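Local coordinates for hypothetical protein Atu1826 (Agrobacterium tumefaciens, PDB 2I3D) that is of unknown function but has the fold of an alpha/beta hydrolase and is probably a serine hydrolase related to the S15 peptidase family, at residues Ile51-His56 with Cys124-Tyr129; Ala165-Ser170 with Lys198-Thr203; Leu172-Asp177 with Arg205-Ala210. All coordinates share one frame; numbering follows the deposited sequence.

Contact 1 (Ile51-His56 with Cys124-Tyr129); sequences IILHPH and CWVAGY
Ile51 and Leu53 each offer both backbone N and O to strand 124-129, and the four bonds that result zip two parallel strands together in the middle of the sheet. Ile51 N binds Trp125 O at 3.0 Å and Ala127 N binds Ile51 O at 2.9 Å; Leu53 N then takes Ala127 O, and Tyr129 N closes the ladder on Leu53 O. Weaker CA-H...O contacts reinforce it, among them Ile52 CA to Ala127 O at 3.2 Å.

The clearest apolar contact on one face comes from Ile52, which also packs on Val68 and Leu71 of helix 66-77 and sets CD1 4.0 Å from Ala127 CB. On the other face Val126 CG2 lies 3.7 Å from Ile51 O. Past the strand end, Pro55 CG is 3.3 Å from Tyr129 CD2. A chi1 of 171°, which turns CG away from the backbone N, brings the tyrosine ring obliquely across the proline, while Tyr129 OH is hydrogen-bonded to His212 O.

Gly128 begins what looks like the GxSxG nucleophile elbow of the alpha/beta hydrolases, with Ser130 as the likely nucleophile. Buried backbone bonds thus fix the strand leading into that turn, and Tyr129 ties it to the probable catalytic histidine's backbone.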
loop_
_atom_site.group_PDB
_atom_site.type_symbol
_atom_site.label_atom_id
_atom_site.label_comp_id
_atom_site.label_asym_id
_atom_site.label_seq_id
_atom_site.Cartn_x
_atom_site.Cartn_y
_atom_site.Cartn_z
ATOM N N ILE B 51 14.339 -1.131 12.540
ATOM C CA ILE B 51 12.991 -1.702 12.721
ATOM C C ILE B 51 12.004 -0.796 11.977
ATOM O O ILE B 51 12.025 0.440 12.181
ATOM C CB ILE B 51 12.587 -1.717 14.225
ATOM C CG1 ILE B 51 13.666 -2.453 15.061
ATOM C CG2 ILE B 51 11.229 -2.346 14.434
ATOM C CD1 ILE B 51 13.837 -3.983 14.805
ATOM N N ILE B 52 11.138 -1.395 11.169
ATOM C CA ILE B 52 10.203 -0.629 10.321
ATOM C C ILE B 52 8.765 -0.935 10.754
ATOM O O ILE B 52 8.392 -2.144 10.809
ATOM C CB ILE B 52 10.364 -0.995 8.805
ATOM C CG1 ILE B 52 11.839 -1.213 8.437
ATOM C CG2 ILE B 52 9.653 0.070 7.930
ATOM C CD1 ILE B 52 12.733 0.018 8.564
ATOM N N LEU B 53 7.972 0.120 11.032
ATOM C CA LEU B 53 6.647 -0.012 11.650
ATOM C C LEU B 53 5.547 0.508 10.733
ATOM O O LEU B 53 5.685 1.576 10.145
ATOM C CB LEU B 53 6.621 0.723 13.015
ATOM C CG LEU B 53 7.692 0.197 13.985
ATOM C CD1 LEU B 53 7.809 1.070 15.253
ATOM C CD2 LEU B 53 7.433 -1.291 14.304
ATOM N N HIS B 54 4.461 -0.261 10.597
ATOM C CA HIS B 54 3.437 0.037 9.577
ATOM C C HIS B 54 2.221 0.849 10.091
ATOM O O HIS B 54 2.068 1.058 11.317
ATOM C CB HIS B 54 3.014 -1.286 8.884
ATOM C CG HIS B 54 2.200 -2.200 9.753
ATOM N ND1 HIS B 54 0.889 -1.946 10.094
ATOM C CD2 HIS B 54 2.499 -3.418 10.279
ATOM C CE1 HIS B 54 0.417 -2.960 10.811
ATOM N NE2 HIS B 54 1.366 -3.870 10.925
ATOM N N PRO B 55 1.360 1.349 9.176
ATOM C CA PRO B 55 0.155 2.071 9.572
ATOM C C PRO B 55 -0.926 1.272 10.280
ATOM O O PRO B 55 -0.882 0.022 10.341
ATOM C CB PRO B 55 -0.428 2.601 8.237
ATOM C CG PRO B 55 0.783 2.680 7.328
ATOM C CD PRO B 55 1.608 1.442 7.717
ATOM N N HIS B 56 -1.922 2.012 10.760
ATOM C CA HIS B 56 -3.101 1.386 11.374
ATOM C C HIS B 56 -3.867 0.577 10.308
ATOM O O HIS B 56 -3.896 0.959 9.130
ATOM C CB HIS B 56 -3.996 2.491 11.908
ATOM C CG HIS B 56 -5.060 2.022 12.832
ATOM N ND1 HIS B 56 -6.224 1.428 12.388
ATOM C CD2 HIS B 56 -5.171 2.132 14.178
ATOM C CE1 HIS B 56 -6.996 1.166 13.435
ATOM N NE2 HIS B 56 -6.373 1.578 14.531
ATOM N N CYS B 124 20.682 1.439 16.722
ATOM C CA CYS B 124 19.433 1.077 16.102
ATOM C C CYS B 124 18.782 2.335 15.505
ATOM O O CYS B 124 18.970 3.446 16.010
ATOM C CB CYS B 124 18.526 0.358 17.118
ATOM S SG CYS B 124 16.797 0.092 16.577
ATOM N N TRP B 125 18.063 2.135 14.400
ATOM C CA TRP B 125 17.141 3.151 13.871
ATOM C C TRP B 125 15.740 2.604 13.864
ATOM O O TRP B 125 15.553 1.413 13.667
ATOM C CB TRP B 125 17.479 3.503 12.427
ATOM C CG TRP B 125 18.621 4.513 12.271
ATOM C CD1 TRP B 125 19.924 4.366 12.651
ATOM C CD2 TRP B 125 18.528 5.782 11.623
ATOM N NE1 TRP B 125 20.669 5.482 12.281
ATOM C CE2 TRP B 125 19.838 6.361 11.636
ATOM C CE3 TRP B 125 17.483 6.463 10.989
ATOM C CZ2 TRP B 125 20.104 7.600 11.075
ATOM C CZ3 TRP B 125 17.740 7.713 10.430
ATOM C CH2 TRP B 125 19.038 8.270 10.485
ATOM N N VAL B 126 14.765 3.489 14.005
ATOM C CA VAL B 126 13.368 3.086 13.830
ATOM C C VAL B 126 12.783 3.949 12.725
ATOM O O VAL B 126 13.055 5.157 12.653
ATOM C CB VAL B 126 12.549 3.214 15.157
ATOM C CG1 VAL B 126 12.539 4.649 15.649
ATOM C CG2 VAL B 126 11.121 2.640 15.014
ATOM N N ALA B 127 12.008 3.337 11.847
ATOM C CA ALA B 127 11.328 4.114 10.808
ATOM C C ALA B 127 9.876 3.694 10.861
ATOM O O ALA B 127 9.593 2.481 10.826
ATOM C CB ALA B 127 11.925 3.817 9.444
ATOM N N GLY B 128 8.957 4.649 10.973
ATOM C CA GLY B 128 7.531 4.328 11.095
ATOM C C GLY B 128 6.680 5.191 10.174
ATOM O O GLY B 128 7.016 6.340 9.939
ATOM N N TYR B 129 5.572 4.645 9.680
ATOM C CA TYR B 129 4.682 5.386 8.781
ATOM C C TYR B 129 3.300 5.484 9.411
ATOM O O TYR B 129 2.704 4.471 9.799
ATOM C CB TYR B 129 4.684 4.627 7.427
ATOM C CG TYR B 129 3.663 5.109 6.439
ATOM C CD1 TYR B 129 3.265 6.450 6.396
ATOM C CD2 TYR B 129 3.094 4.207 5.528
ATOM C CE1 TYR B 129 2.251 6.884 5.454
ATOM C CE2 TYR B 129 2.109 4.617 4.623
ATOM C CZ TYR B 129 1.700 5.927 4.596
ATOM O OH TYR B 129 0.759 6.241 3.644
#

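Contact 2 (Ala165-Ser170 with Lys198-Thr203); sequences APCPSS and KGILIT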
loop_
_atom_site.group_PDB
_atom_site.type_symbol
_atom_site.label_atom_id
_atom_site.label_comp_id
_atom_site.label_asym_id
_atom_site.label_seq_id
_atom_site.Cartn_x
_atom_site.Cartn_y
_atom_site.Cartn_z
ATOM N N ALA B 165 9.757 14.350 25.410
ATOM C CA ALA B 165 10.068 15.466 26.303
ATOM C C ALA B 165 11.288 15.155 27.182
ATOM O O ALA B 165 11.155 14.948 28.399
ATOM C CB ALA B 165 8.859 15.790 27.159
ATOM N N PRO B 166 12.495 15.218 26.593
ATOM C CA PRO B 166 12.611 15.621 25.202
ATOM C C PRO B 166 12.825 14.408 24.282
ATOM O O PRO B 166 13.121 13.281 24.728
ATOM C CB PRO B 166 13.882 16.490 25.212
ATOM C CG PRO B 166 14.753 15.767 26.235
ATOM C CD PRO B 166 13.833 15.014 27.204
ATOM N N CYS B 167 12.633 14.676 23.007
ATOM C CA CYS B 167 13.038 13.764 21.994
ATOM C C CYS B 167 14.550 13.544 22.149
ATOM O O CYS B 167 15.307 14.505 22.195
ATOM C CB CYS B 167 12.661 14.309 20.629
ATOM S SG CYS B 167 13.059 13.192 19.273
ATOM N N PRO B 168 14.979 12.285 22.261
ATOM C CA PRO B 168 16.383 11.983 22.584
ATOM C C PRO B 168 17.400 11.936 21.400
ATOM O O PRO B 168 18.639 11.860 21.596
ATOM C CB PRO B 168 16.246 10.624 23.286
ATOM C CG PRO B 168 15.167 9.964 22.514
ATOM C CD PRO B 168 14.151 11.060 22.286
ATOM N N SER B 169 16.871 11.952 20.183
ATOM C CA SER B 169 17.701 11.728 19.004
ATOM C C SER B 169 17.275 12.647 17.879
ATOM O O SER B 169 16.118 13.129 17.830
ATOM C CB SER B 169 17.586 10.268 18.521
ATOM O OG SER B 169 18.052 9.377 19.528
ATOM N N SER B 170 18.222 12.876 16.974
ATOM C CA SER B 170 17.952 13.561 15.727
ATOM C C SER B 170 17.215 12.592 14.783
ATOM O O SER B 170 17.440 11.388 14.806
ATOM C CB SER B 170 19.289 13.957 15.097
ATOM O OG SER B 170 19.927 14.946 15.931
ATOM N N LYS B 198 17.265 21.386 22.757
ATOM C CA LYS B 198 18.662 21.524 22.292
ATOM C C LYS B 198 19.341 20.159 22.155
ATOM O O LYS B 198 18.953 19.189 22.803
ATOM C CB LYS B 198 19.496 22.416 23.218
ATOM C CG LYS B 198 19.044 23.857 23.258
ATOM C CD LYS B 198 19.216 24.386 24.672
ATOM C CE LYS B 198 18.706 25.804 24.782
ATOM N NZ LYS B 198 17.341 26.003 24.153
ATOM N N GLY B 199 20.320 20.066 21.268
ATOM C CA GLY B 199 21.117 18.871 21.216
ATOM C C GLY B 199 20.602 17.825 20.254
ATOM O O GLY B 199 21.205 16.777 20.091
ATOM N N ILE B 200 19.485 18.117 19.611
ATOM C CA ILE B 200 19.044 17.302 18.483
ATOM C C ILE B 200 18.770 18.226 17.290
ATOM O O ILE B 200 18.521 19.426 17.468
ATOM C CB ILE B 200 17.743 16.469 18.787
ATOM C CG1 ILE B 200 16.544 17.396 19.049
ATOM C CG2 ILE B 200 17.997 15.433 19.947
ATOM C CD1 ILE B 200 15.248 16.632 19.272
ATOM N N LEU B 201 18.769 17.645 16.084
ATOM C CA LEU B 201 18.283 18.354 14.889
ATOM C C LEU B 201 17.129 17.537 14.326
ATOM O O LEU B 201 17.297 16.332 13.982
ATOM C CB LEU B 201 19.380 18.415 13.808
ATOM C CG LEU B 201 18.948 19.110 12.500
ATOM C CD1 LEU B 201 18.570 20.569 12.767
ATOM C CD2 LEU B 201 20.033 19.053 11.438
ATOM N N ILE B 202 15.989 18.212 14.221
ATOM C CA ILE B 202 14.805 17.684 13.526
ATOM C C ILE B 202 14.869 18.155 12.071
ATOM O O ILE B 202 14.847 19.380 11.799
ATOM C CB ILE B 202 13.464 18.123 14.190
ATOM C CG1 ILE B 202 13.392 17.641 15.641
ATOM C CG2 ILE B 202 12.272 17.593 13.403
ATOM C CD1 ILE B 202 13.405 16.120 15.840
ATOM N N THR B 203 15.003 17.212 11.147
ATOM C CA THR B 203 14.977 17.546 9.709
ATOM C C THR B 203 13.526 17.327 9.294
ATOM O O THR B 203 13.014 16.202 9.396
ATOM C CB THR B 203 15.944 16.642 8.910
ATOM O OG1 THR B 203 17.291 16.988 9.294
ATOM C CG2 THR B 203 15.777 16.855 7.397
HETATM O O HOH W 1 21.223 14.250 18.232
#
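Ile200 fits its side chain against the bend of Cys167-Ser170 and buries more surface here than any other residue of the pair of segments. Its two branches do separate work. CG2 presses on the backbone, 3.5 Å from Ser169 C, while CD1 reaches 3.7 Å to Cys167 CB and also lies against Cys167 O. CD1 is anti to CA (chi2 177°), which carries it out to the cysteine. Cys167 itself touches Met137 of helix 131-142 and Leu194 of helix 184-195.

Both segments lead into neighbouring parallel strands of the alpha/beta hydrolase sheet: the loop 165-170 runs up to strand 171-176, while Lys198-Thr203 passes from the loop after helix 184-195 into the edge strand 202-207. The contact lies where the two strands of a beta-alpha-beta unit begin, just ahead of their regular pairing.

Ser170 supplies the polar half. Leu201 N gives its hydrogen to Ser170 OG at 2.9 Å, almost straight at 174°. With OG anti to its own carbonyl carbon (chi1 -67°), the hydroxyl is turned across to the other segment. A water 2.7 Å from Ser170 OG donates a hydrogen to Gly199 O and so links the hydroxyl to the backbone just before Ile200. Ser170 CB meanwhile comes within 3.3 Å of Leu201 O.

Contact 3 (Leu172-Asp177 with Arg205-Ala210); sequences LIINGD and RTLPGA
Asp177 OD1 accepts the backbone N-H of Gly209 at 2.7 Å, the shortest polar bond between the segments, and the nitrogen approaches from above the carboxylate plane. The aspartate's CG sits between its own backbone N and carbonyl carbon (chi1 66°), which brings the carboxylate over the type II turn Leu207-Ala210; there OD2 also rests 3.4 Å from Pro208 CA.

Leu207 O accepts Asp177 N at 3.1 Å and, weakly, Ala210 N within the turn. Behind it runs a parallel ladder: Arg205 N to Ile173 O, Asn175 N to Arg205 O, and Leu207 N to Asn175 O at 2.8 Å. Gly176 CA makes a CA-H...O contact of 3.2 Å with Ala210 O, an approach that the lack of a side chain permits.

On one face a water bridges Asn175 OD1, to which it donates, and Thr206 OG1, while Thr206 CG2 touches Asp177 CB at 3.8 Å. On the other, Ile174 CD1 lies 4.0 Å from Arg205 CB, beneath helix 218-233.

These are the two strands of the beta-alpha-beta unit around helix 184-195. The Asp177-Gly209 bond links their exits just before Asp179 and His212, consistent with holding the loops that carry these probable triad residues.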
loop_
_atom_site.group_PDB
_atom_site.type_symbol
_atom_site.label_atom_id
_atom_site.label_comp_id
_atom_site.label_asym_id
_atom_site.label_seq_id
_atom_site.Cartn_x
_atom_site.Cartn_y
_atom_site.Cartn_z
ATOM N N LEU B 172 14.247 12.419 11.043
ATOM C CA LEU B 172 13.522 12.993 9.900
ATOM C C LEU B 172 12.016 12.876 10.137
ATOM O O LEU B 172 11.523 11.786 10.481
ATOM C CB LEU B 172 13.896 12.170 8.659
ATOM C CG LEU B 172 13.084 12.499 7.389
ATOM C CD1 LEU B 172 13.394 13.885 6.861
ATOM C CD2 LEU B 172 13.356 11.454 6.334
ATOM N N ILE B 173 11.295 13.982 9.913
ATOM C CA ILE B 173 9.835 13.960 9.890
ATOM C C ILE B 173 9.491 14.410 8.492
ATOM O O ILE B 173 9.978 15.456 8.024
ATOM C CB ILE B 173 9.220 14.872 10.969
ATOM C CG1 ILE B 173 9.548 14.308 12.351
ATOM C CG2 ILE B 173 7.721 15.002 10.778
ATOM C CD1 ILE B 173 9.079 15.153 13.537
ATOM N N ILE B 174 8.649 13.619 7.805
ATOM C CA ILE B 174 8.309 13.982 6.430
ATOM C C ILE B 174 6.807 13.806 6.232
ATOM O O ILE B 174 6.230 12.801 6.653
ATOM C CB ILE B 174 9.211 13.209 5.388
ATOM C CG1 ILE B 174 8.861 13.539 3.953
ATOM C CG2 ILE B 174 9.162 11.681 5.695
ATOM C CD1 ILE B 174 10.149 13.258 3.093
ATOM N N ASN B 175 6.170 14.822 5.658
ATOM C CA ASN B 175 4.690 14.828 5.520
ATOM C C ASN B 175 4.347 15.586 4.266
ATOM O O ASN B 175 5.175 16.336 3.743
ATOM C CB ASN B 175 3.962 15.446 6.735
ATOM C CG ASN B 175 4.269 16.965 6.921
ATOM O OD1 ASN B 175 3.362 17.825 6.953
ATOM N ND2 ASN B 175 5.545 17.286 7.071
ATOM N N GLY B 176 3.151 15.364 3.773
ATOM C CA GLY B 176 2.708 16.082 2.571
ATOM C C GLY B 176 1.790 17.264 2.835
ATOM O O GLY B 176 0.992 17.256 3.773
ATOM N N ASP B 177 1.800 18.237 1.922
ATOM C CA ASP B 177 0.987 19.441 2.143
ATOM C C ASP B 177 -0.451 19.247 1.647
ATOM O O ASP B 177 -1.281 20.168 1.765
ATOM C CB ASP B 177 1.626 20.714 1.548
ATOM C CG ASP B 177 1.701 20.695 0.031
ATOM O OD1 ASP B 177 1.074 19.819 -0.626
ATOM O OD2 ASP B 177 2.384 21.603 -0.522
ATOM N N ARG B 205 10.815 17.737 6.290
ATOM C CA ARG B 205 10.521 18.039 4.905
ATOM C C ARG B 205 9.019 17.936 4.670
ATOM O O ARG B 205 8.400 16.966 5.071
ATOM C CB ARG B 205 11.261 17.023 4.008
ATOM C CG ARG B 205 11.016 17.182 2.523
ATOM C CD ARG B 205 11.670 18.501 1.941
ATOM N NE ARG B 205 11.132 18.722 0.602
ATOM C CZ ARG B 205 10.795 19.904 0.102
ATOM N NH1 ARG B 205 10.992 21.034 0.806
ATOM N NH2 ARG B 205 10.307 19.964 -1.136
ATOM N N THR B 206 8.442 18.925 3.999
ATOM C CA THR B 206 7.051 18.897 3.591
ATOM C C THR B 206 7.036 18.716 2.070
ATOM O O THR B 206 7.647 19.537 1.329
ATOM C CB THR B 206 6.311 20.169 4.008
ATOM O OG1 THR B 206 6.398 20.329 5.442
ATOM C CG2 THR B 206 4.806 20.110 3.572
ATOM N N LEU B 207 6.397 17.638 1.600
ATOM C CA LEU B 207 6.388 17.355 0.153
ATOM C C LEU B 207 5.175 17.955 -0.507
ATOM O O LEU B 207 4.048 17.589 -0.174
ATOM C CB LEU B 207 6.321 15.845 -0.130
ATOM C CG LEU B 207 7.547 14.999 0.135
ATOM C CD1 LEU B 207 7.395 13.650 -0.561
ATOM C CD2 LEU B 207 8.738 15.709 -0.409
ATOM N N PRO B 208 5.388 18.846 -1.490
ATOM C CA PRO B 208 4.249 19.406 -2.241
ATOM C C PRO B 208 3.415 18.348 -2.939
ATOM O O PRO B 208 3.950 17.466 -3.622
ATOM C CB PRO B 208 4.928 20.333 -3.288
ATOM C CG PRO B 208 6.250 20.706 -2.593
ATOM C CD PRO B 208 6.681 19.395 -1.947
ATOM N N GLY B 209 2.116 18.444 -2.762
ATOM C CA GLY B 209 1.227 17.593 -3.511
ATOM C C GLY B 209 0.999 16.227 -2.904
ATOM O O GLY B 209 0.179 15.471 -3.453
ATOM N N ALA B 210 1.706 15.892 -1.812
ATOM C CA ALA B 210 1.548 14.542 -1.220
ATOM C C ALA B 210 0.375 14.506 -0.223
ATOM O O ALA B 210 0.239 15.398 0.611
ATOM C CB ALA B 210 2.827 14.108 -0.533
HETATM O O HOH W 2 4.229 20.503 7.494
#

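All three contacts belong to one mixed sheet. Contact 1 joins strands 49-53 and 124-129 near its middle; contacts 2 and 3 lie toward the edge formed by strand 202-207, with strand 146-152 standing between 124-129 and 171-176. The centres of contacts 1 and 2 are about 18 Å apart. Those of contacts 1 and 3 are about 17 Å apart, and those of contacts 2 and 3 about 19 Å. Along the chain contact 1 closes first, whereas contacts 2 and 3 interleave and are joined by a probable hydrogen bond from Ile173 N to Thr203 O (2.9 Å). Contact 2 holds the strand starts; contacts 1 and 3 run along their strands to the C-terminal ends, from which the probable triad residues Ser130, Asp179 and His212 follow.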